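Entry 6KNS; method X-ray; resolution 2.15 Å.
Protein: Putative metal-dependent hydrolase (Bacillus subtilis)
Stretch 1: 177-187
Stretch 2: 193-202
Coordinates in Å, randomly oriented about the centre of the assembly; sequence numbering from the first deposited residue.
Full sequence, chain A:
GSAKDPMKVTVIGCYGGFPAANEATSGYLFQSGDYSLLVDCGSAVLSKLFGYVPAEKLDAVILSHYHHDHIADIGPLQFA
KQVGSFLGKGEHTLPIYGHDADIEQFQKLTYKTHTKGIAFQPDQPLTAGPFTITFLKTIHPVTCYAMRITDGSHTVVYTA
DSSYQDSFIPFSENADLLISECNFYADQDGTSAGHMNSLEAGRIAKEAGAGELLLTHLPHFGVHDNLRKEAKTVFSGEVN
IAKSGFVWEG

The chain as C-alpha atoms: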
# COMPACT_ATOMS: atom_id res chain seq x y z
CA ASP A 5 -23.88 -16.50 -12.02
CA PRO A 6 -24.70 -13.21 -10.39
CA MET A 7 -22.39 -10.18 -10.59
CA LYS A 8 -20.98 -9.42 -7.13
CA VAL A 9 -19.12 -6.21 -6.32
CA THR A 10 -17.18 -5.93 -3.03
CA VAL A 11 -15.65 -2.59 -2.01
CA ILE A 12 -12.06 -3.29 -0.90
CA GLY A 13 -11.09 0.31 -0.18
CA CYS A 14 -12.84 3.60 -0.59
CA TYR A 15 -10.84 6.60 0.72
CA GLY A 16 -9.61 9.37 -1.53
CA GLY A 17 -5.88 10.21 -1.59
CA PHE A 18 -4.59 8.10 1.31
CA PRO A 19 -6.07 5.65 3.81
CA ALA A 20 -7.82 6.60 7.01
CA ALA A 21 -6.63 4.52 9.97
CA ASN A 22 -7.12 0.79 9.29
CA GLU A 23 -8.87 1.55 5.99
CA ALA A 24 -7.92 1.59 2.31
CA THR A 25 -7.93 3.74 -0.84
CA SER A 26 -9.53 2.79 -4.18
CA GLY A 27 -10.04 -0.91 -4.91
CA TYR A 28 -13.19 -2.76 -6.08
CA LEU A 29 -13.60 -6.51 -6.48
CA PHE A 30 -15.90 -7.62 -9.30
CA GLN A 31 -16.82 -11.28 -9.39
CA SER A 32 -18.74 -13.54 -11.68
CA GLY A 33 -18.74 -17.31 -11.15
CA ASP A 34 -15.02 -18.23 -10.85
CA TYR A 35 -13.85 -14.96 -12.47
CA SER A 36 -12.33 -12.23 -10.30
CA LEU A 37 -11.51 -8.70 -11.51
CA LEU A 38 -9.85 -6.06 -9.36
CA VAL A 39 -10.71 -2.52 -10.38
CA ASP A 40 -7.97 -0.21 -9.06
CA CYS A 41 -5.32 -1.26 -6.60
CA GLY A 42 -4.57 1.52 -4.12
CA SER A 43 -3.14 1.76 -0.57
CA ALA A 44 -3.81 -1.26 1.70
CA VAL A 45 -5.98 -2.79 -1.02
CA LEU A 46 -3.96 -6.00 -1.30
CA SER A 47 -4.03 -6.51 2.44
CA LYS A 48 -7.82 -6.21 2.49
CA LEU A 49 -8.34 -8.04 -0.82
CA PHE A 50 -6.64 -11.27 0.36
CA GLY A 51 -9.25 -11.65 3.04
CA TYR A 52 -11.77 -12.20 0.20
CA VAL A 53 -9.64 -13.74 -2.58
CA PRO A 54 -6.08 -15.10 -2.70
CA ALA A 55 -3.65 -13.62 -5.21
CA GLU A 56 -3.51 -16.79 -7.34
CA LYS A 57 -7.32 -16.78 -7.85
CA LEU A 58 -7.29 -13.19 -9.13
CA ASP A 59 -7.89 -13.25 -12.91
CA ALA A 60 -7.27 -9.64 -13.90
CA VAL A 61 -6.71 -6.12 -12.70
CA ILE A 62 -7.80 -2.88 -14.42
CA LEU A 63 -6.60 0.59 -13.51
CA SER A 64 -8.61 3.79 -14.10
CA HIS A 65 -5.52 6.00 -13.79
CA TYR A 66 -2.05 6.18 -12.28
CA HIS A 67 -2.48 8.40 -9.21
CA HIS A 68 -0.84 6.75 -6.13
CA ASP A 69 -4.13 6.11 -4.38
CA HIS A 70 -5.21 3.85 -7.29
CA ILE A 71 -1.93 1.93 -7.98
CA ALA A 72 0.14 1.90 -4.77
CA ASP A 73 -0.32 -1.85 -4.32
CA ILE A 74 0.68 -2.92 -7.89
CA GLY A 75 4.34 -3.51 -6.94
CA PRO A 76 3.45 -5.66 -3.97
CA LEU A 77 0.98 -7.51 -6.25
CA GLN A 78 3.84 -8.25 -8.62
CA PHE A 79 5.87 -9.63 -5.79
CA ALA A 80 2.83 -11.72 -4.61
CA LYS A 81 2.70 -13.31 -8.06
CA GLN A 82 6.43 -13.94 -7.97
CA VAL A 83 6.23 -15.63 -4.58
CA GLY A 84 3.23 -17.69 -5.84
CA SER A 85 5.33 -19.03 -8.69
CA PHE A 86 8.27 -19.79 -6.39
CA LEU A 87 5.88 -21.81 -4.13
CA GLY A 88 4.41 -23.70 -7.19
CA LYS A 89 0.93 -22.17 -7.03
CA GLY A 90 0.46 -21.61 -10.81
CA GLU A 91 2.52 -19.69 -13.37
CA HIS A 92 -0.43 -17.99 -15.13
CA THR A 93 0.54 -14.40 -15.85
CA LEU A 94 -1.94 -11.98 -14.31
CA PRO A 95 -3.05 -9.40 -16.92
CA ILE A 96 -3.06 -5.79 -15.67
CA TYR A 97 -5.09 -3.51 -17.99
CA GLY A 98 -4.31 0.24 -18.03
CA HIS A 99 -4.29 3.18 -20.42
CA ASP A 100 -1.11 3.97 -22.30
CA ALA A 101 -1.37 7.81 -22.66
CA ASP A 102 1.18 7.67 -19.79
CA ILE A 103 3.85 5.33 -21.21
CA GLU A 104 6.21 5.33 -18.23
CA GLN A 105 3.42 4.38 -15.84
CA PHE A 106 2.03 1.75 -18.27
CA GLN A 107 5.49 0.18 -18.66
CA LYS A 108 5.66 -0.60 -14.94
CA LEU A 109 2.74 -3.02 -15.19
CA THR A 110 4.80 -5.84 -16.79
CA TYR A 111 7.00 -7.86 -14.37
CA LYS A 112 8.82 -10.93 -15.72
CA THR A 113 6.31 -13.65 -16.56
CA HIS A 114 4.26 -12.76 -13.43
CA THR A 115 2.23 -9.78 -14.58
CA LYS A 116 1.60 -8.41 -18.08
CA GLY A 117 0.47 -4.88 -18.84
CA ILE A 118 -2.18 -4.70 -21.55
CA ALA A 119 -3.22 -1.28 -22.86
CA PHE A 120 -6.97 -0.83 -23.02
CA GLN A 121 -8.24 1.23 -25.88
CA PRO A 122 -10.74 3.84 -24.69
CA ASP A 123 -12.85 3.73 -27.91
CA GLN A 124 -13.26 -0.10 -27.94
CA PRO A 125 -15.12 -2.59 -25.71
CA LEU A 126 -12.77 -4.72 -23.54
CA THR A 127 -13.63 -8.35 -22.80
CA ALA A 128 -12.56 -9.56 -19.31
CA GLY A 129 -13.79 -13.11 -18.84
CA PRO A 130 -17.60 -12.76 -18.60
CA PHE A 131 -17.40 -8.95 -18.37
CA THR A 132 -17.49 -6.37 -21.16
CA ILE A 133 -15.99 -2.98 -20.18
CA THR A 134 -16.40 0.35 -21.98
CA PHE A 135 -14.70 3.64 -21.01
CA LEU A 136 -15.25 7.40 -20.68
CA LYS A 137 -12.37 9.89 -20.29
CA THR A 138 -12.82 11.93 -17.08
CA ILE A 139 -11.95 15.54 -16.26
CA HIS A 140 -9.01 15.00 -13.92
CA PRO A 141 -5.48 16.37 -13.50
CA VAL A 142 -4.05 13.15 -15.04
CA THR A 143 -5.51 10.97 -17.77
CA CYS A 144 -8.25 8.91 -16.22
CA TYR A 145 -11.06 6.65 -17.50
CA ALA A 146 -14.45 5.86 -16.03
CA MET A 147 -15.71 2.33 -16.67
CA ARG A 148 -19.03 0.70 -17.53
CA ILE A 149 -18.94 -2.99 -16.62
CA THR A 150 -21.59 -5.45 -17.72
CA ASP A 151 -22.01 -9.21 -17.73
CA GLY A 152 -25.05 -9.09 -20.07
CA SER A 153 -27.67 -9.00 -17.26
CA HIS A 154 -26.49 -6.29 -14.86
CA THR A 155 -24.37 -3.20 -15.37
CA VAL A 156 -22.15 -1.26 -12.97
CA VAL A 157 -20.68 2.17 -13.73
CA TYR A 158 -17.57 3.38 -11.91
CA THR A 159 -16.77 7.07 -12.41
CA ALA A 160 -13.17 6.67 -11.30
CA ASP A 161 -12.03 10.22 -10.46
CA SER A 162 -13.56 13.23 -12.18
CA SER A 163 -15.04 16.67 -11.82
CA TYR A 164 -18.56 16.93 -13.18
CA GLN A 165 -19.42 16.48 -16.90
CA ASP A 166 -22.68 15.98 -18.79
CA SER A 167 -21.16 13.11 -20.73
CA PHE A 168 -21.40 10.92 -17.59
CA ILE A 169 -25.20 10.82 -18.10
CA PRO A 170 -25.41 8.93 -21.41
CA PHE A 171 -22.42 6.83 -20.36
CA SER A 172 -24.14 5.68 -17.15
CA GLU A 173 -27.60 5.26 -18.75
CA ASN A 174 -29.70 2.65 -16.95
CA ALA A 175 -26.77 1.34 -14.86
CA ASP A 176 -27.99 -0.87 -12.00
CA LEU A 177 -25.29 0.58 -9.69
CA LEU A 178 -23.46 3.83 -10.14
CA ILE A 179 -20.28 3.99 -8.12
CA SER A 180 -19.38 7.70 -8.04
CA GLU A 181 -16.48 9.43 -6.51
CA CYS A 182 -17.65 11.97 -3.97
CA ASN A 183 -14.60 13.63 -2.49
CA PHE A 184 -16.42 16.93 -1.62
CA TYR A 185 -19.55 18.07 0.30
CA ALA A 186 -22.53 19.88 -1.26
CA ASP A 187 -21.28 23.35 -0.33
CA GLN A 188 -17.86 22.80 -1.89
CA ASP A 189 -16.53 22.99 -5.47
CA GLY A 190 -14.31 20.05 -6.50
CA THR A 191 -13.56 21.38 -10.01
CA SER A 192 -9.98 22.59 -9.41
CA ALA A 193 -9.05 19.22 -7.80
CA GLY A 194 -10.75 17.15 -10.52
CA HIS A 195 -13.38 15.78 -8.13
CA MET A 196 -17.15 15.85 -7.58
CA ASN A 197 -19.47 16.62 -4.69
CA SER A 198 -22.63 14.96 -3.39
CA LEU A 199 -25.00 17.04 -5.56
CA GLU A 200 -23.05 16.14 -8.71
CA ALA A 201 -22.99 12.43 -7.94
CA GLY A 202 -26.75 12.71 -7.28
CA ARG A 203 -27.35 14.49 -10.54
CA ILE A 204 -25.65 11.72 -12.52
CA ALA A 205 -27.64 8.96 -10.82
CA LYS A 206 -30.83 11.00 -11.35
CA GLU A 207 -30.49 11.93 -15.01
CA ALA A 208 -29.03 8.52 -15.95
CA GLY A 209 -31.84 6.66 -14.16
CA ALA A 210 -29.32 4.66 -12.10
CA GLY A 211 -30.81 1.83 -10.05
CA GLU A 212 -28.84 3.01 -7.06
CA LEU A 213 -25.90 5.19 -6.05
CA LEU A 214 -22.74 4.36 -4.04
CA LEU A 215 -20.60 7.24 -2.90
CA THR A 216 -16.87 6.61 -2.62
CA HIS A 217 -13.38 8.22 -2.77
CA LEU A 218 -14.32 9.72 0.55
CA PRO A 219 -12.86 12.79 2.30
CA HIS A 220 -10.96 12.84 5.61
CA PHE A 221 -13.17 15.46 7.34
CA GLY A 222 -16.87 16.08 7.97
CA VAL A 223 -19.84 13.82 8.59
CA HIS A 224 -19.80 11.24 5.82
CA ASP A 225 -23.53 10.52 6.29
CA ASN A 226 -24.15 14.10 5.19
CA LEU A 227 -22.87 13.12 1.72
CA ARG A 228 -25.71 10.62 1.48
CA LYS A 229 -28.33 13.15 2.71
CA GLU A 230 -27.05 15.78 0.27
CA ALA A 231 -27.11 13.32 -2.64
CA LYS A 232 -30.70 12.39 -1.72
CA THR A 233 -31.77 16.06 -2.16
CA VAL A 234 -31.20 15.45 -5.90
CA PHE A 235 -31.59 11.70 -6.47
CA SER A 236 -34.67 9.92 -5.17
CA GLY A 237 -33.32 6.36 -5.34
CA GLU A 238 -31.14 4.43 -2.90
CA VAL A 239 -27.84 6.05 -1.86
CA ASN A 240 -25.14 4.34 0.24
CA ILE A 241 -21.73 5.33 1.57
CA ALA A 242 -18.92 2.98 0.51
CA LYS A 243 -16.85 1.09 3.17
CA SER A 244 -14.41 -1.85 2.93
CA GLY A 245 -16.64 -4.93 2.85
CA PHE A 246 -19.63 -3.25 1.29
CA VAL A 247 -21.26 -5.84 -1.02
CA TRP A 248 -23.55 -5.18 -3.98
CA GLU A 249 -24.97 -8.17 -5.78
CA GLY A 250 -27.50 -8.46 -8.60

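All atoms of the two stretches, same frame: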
# COMPACT_ATOMS: atom_id res chain seq x y z
N LEU A 177 -26.05 0.00 -10.81
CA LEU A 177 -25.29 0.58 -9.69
C LEU A 177 -24.35 1.59 -10.29
O LEU A 177 -23.61 1.28 -11.22
CB LEU A 177 -24.50 -0.48 -8.91
CG LEU A 177 -23.53 -0.01 -7.81
CD1 LEU A 177 -24.27 0.63 -6.69
CD2 LEU A 177 -22.69 -1.15 -7.27
N LEU A 178 -24.42 2.82 -9.80
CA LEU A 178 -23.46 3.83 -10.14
C LEU A 178 -22.57 4.02 -8.93
O LEU A 178 -23.05 4.49 -7.90
CB LEU A 178 -24.15 5.16 -10.44
CG LEU A 178 -23.23 6.37 -10.67
CD1 LEU A 178 -22.28 6.12 -11.84
CD2 LEU A 178 -24.06 7.62 -10.92
N ILE A 179 -21.30 3.68 -9.09
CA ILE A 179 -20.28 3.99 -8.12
C ILE A 179 -19.59 5.32 -8.53
O ILE A 179 -18.85 5.37 -9.50
CB ILE A 179 -19.26 2.87 -8.00
CG1 ILE A 179 -19.98 1.53 -7.76
CG2 ILE A 179 -18.28 3.24 -6.87
CD1 ILE A 179 -19.01 0.29 -7.73
N SER A 180 -19.86 6.37 -7.75
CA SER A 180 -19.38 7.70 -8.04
C SER A 180 -18.47 8.15 -6.95
O SER A 180 -18.76 8.03 -5.77
CB SER A 180 -20.53 8.71 -8.10
OG SER A 180 -20.01 9.98 -8.45
N GLU A 181 -17.35 8.71 -7.38
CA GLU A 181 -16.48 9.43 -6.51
C GLU A 181 -17.32 10.56 -5.88
O GLU A 181 -18.30 11.05 -6.48
CB GLU A 181 -15.25 9.92 -7.27
CG GLU A 181 -15.39 11.18 -8.12
CD GLU A 181 -14.43 12.26 -7.64
OE1 GLU A 181 -14.78 13.02 -6.69
OE2 GLU A 181 -13.30 12.32 -8.18
N CYS A 182 -16.97 10.92 -4.66
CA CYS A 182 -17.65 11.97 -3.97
C CYS A 182 -16.72 12.57 -2.94
O CYS A 182 -16.97 12.47 -1.76
CB CYS A 182 -18.90 11.38 -3.33
SG CYS A 182 -20.03 12.56 -2.61
N ASN A 183 -15.65 13.18 -3.39
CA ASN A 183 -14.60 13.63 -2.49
C ASN A 183 -14.95 14.93 -1.75
O ASN A 183 -14.26 15.29 -0.82
CB ASN A 183 -13.29 13.82 -3.28
CG ASN A 183 -12.04 13.47 -2.44
OD1 ASN A 183 -11.95 13.78 -1.25
ND2 ASN A 183 -11.12 12.80 -3.05
N PHE A 184 -16.02 15.63 -2.18
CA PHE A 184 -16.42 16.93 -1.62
C PHE A 184 -17.88 17.00 -1.20
O PHE A 184 -18.70 16.29 -1.76
CB PHE A 184 -16.12 18.06 -2.63
CG PHE A 184 -14.65 18.35 -2.77
CD1 PHE A 184 -14.07 19.36 -2.07
CD2 PHE A 184 -13.86 17.60 -3.61
CE1 PHE A 184 -12.69 19.63 -2.20
CE2 PHE A 184 -12.49 17.84 -3.74
CZ PHE A 184 -11.91 18.86 -3.05
N TYR A 185 -18.19 17.87 -0.23
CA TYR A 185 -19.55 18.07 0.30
C TYR A 185 -20.31 19.06 -0.59
O TYR A 185 -19.71 19.74 -1.42
CB TYR A 185 -19.51 18.56 1.77
CG TYR A 185 -18.98 17.47 2.71
CD1 TYR A 185 -17.61 17.32 2.96
CD2 TYR A 185 -19.85 16.54 3.28
CE1 TYR A 185 -17.14 16.30 3.80
CE2 TYR A 185 -19.39 15.52 4.11
CZ TYR A 185 -18.03 15.39 4.35
OH TYR A 185 -17.59 14.41 5.18
N ALA A 186 -21.61 19.15 -0.38
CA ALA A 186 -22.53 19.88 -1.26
C ALA A 186 -22.18 21.34 -1.38
O ALA A 186 -22.39 21.94 -2.42
CB ALA A 186 -24.00 19.74 -0.77
N ASP A 187 -21.63 21.92 -0.31
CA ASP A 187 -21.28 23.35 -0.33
C ASP A 187 -19.98 23.64 -1.04
O ASP A 187 -19.66 24.80 -1.19
CB ASP A 187 -21.20 23.95 1.09
CG ASP A 187 -20.10 23.32 1.94
OD1 ASP A 187 -20.22 22.11 2.28
OD2 ASP A 187 -19.10 24.03 2.29
N ALA A 193 -9.72 20.48 -8.13
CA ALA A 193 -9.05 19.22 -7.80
C ALA A 193 -9.41 18.06 -8.72
O ALA A 193 -8.91 16.95 -8.53
CB ALA A 193 -9.33 18.82 -6.32
N GLY A 194 -10.31 18.26 -9.67
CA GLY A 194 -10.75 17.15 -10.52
C GLY A 194 -11.63 16.12 -9.81
O GLY A 194 -11.55 14.91 -10.08
N HIS A 195 -12.46 16.62 -8.90
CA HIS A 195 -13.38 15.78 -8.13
C HIS A 195 -14.82 16.30 -8.15
O HIS A 195 -15.09 17.42 -8.58
CB HIS A 195 -12.91 15.64 -6.68
CG HIS A 195 -11.63 14.90 -6.52
ND1 HIS A 195 -11.43 13.62 -7.00
CD2 HIS A 195 -10.47 15.26 -5.92
CE1 HIS A 195 -10.21 13.22 -6.69
NE2 HIS A 195 -9.60 14.21 -6.06
N MET A 196 -15.73 15.48 -7.67
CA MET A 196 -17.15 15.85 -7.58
C MET A 196 -17.64 15.95 -6.14
O MET A 196 -17.01 15.43 -5.22
CB MET A 196 -17.98 14.81 -8.33
CG MET A 196 -18.01 15.07 -9.85
SD MET A 196 -19.15 14.00 -10.73
CE MET A 196 -18.31 12.42 -10.59
N ASN A 197 -18.78 16.63 -5.96
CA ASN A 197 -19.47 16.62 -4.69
C ASN A 197 -20.76 15.76 -4.74
O ASN A 197 -21.13 15.17 -5.75
CB ASN A 197 -19.75 18.05 -4.18
CG ASN A 197 -20.78 18.83 -5.04
OD1 ASN A 197 -21.59 18.26 -5.78
ND2 ASN A 197 -20.74 20.14 -4.91
N SER A 198 -21.40 15.71 -3.59
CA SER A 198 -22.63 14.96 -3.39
C SER A 198 -23.75 15.33 -4.36
O SER A 198 -24.42 14.43 -4.87
CB SER A 198 -23.08 15.15 -1.91
OG SER A 198 -23.04 16.55 -1.55
N LEU A 199 -23.94 16.61 -4.64
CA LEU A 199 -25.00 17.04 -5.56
C LEU A 199 -24.73 16.54 -6.99
O LEU A 199 -25.66 16.15 -7.71
CB LEU A 199 -25.15 18.55 -5.54
CG LEU A 199 -25.41 19.19 -4.17
CD1 LEU A 199 -25.54 20.73 -4.28
CD2 LEU A 199 -26.66 18.61 -3.50
N GLU A 200 -23.46 16.53 -7.36
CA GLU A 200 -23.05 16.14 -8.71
C GLU A 200 -23.20 14.63 -8.91
O GLU A 200 -23.72 14.17 -9.95
CB GLU A 200 -21.64 16.63 -8.99
CG GLU A 200 -21.62 18.17 -9.21
CD GLU A 200 -20.25 18.82 -9.02
OE1 GLU A 200 -19.37 18.26 -8.32
OE2 GLU A 200 -20.07 19.94 -9.55
N ALA A 201 -22.78 13.87 -7.91
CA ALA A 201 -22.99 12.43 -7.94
C ALA A 201 -24.51 12.18 -8.05
O ALA A 201 -24.94 11.34 -8.83
CB ALA A 201 -22.40 11.78 -6.70
N GLY A 202 -25.30 12.89 -7.27
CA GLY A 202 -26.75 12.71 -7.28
C GLY A 202 -27.36 13.00 -8.64
O GLY A 202 -28.28 12.31 -9.10

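The most distinctive feature of this contact is the carboxylate of Glu181, which sits at the end of a strand and grips the opposing loop with both of its oxygens. OE2 of Glu181 accepts a hydrogen bond from ND1 of His195 at 2.6 Å, and OE1 of Glu181 accepts one from the backbone N of Met196 at 2.8 Å. Both bonds are nearly straight, with N-H...O angles of 173° and 174°, so a single side chain holds an imidazole and the adjacent main chain together. The CA-to-CB bond of Glu181 points sideways to the second stretch, and it is the end of the side chain that comes nearer, through a chi1 of 80° and an off-well chi2 of 120°. OE1 of Glu181 also receives a weak bond from the backbone N of Asn183 (3.4 Å), within its own stretch.

The imidazole thus meets the carboxylate at its edge, near the ring plane, which leaves its faces free for other contacts. Over one face lies CB of Asn183, 4.1 Å from the centroid of the His195 ring and 24° off the ring normal, a CH-pi arrangement. The neighbouring Phe184 packs its CE2 3.7 Å from CB of His195, and its CZ lies 4.2 Å from CB of Ala193, so the ring meets CB of His195 with its edge and also touches Ala193.

Beyond the carboxylate, the two backbones run close together. Phe184 and Asn197 approach to 4.3 Å between their CA atoms. On one side of this point the backbone N of Phe184 donates to O of Met196 at 3.2 Å; on the other, N of Ser198 makes a weak, bent bond to O of Phe184 at 3.3 Å. That same carbonyl is approached by the CA of Asn197, 3.0 Å from Phe184 O, in a CA-H...O contact.

Asn197 then turns the chain into the helix that begins at Ser198. Its OD1 caps the helix by accepting from N of Glu200 at 3.0 Å, while the backbone N of Asn197 donates to OE1 of Glu200 at 2.9 Å. The two residues therefore bond reciprocally, side chain to backbone in each direction, and Glu200 makes no contact with the first stretch.

The helix lies against the strand in a roughly antiparallel sense, with an angle of 154° between their directions and 8.7 Å between their axes at closest approach. Small side chains occupy this interface: Ala201 and Ser180 both point toward the opposite stretch, and OG of Ser180 lies 3.5 Å from CB of Ala201. Because OG of Ser180 donates to O of Glu181 at 2.8 Å, its polarity is met locally while it packs against the methyl group. CE of Met196 also reaches OG of Ser180, at 3.7 Å. Nearby, SG of Cys182 rests 3.6 Å from N of Ser198. At the far end of the first stretch, CB of Ala186 meets CG of Leu199 at 3.7 Å, an apolar contact beside the start of the helix.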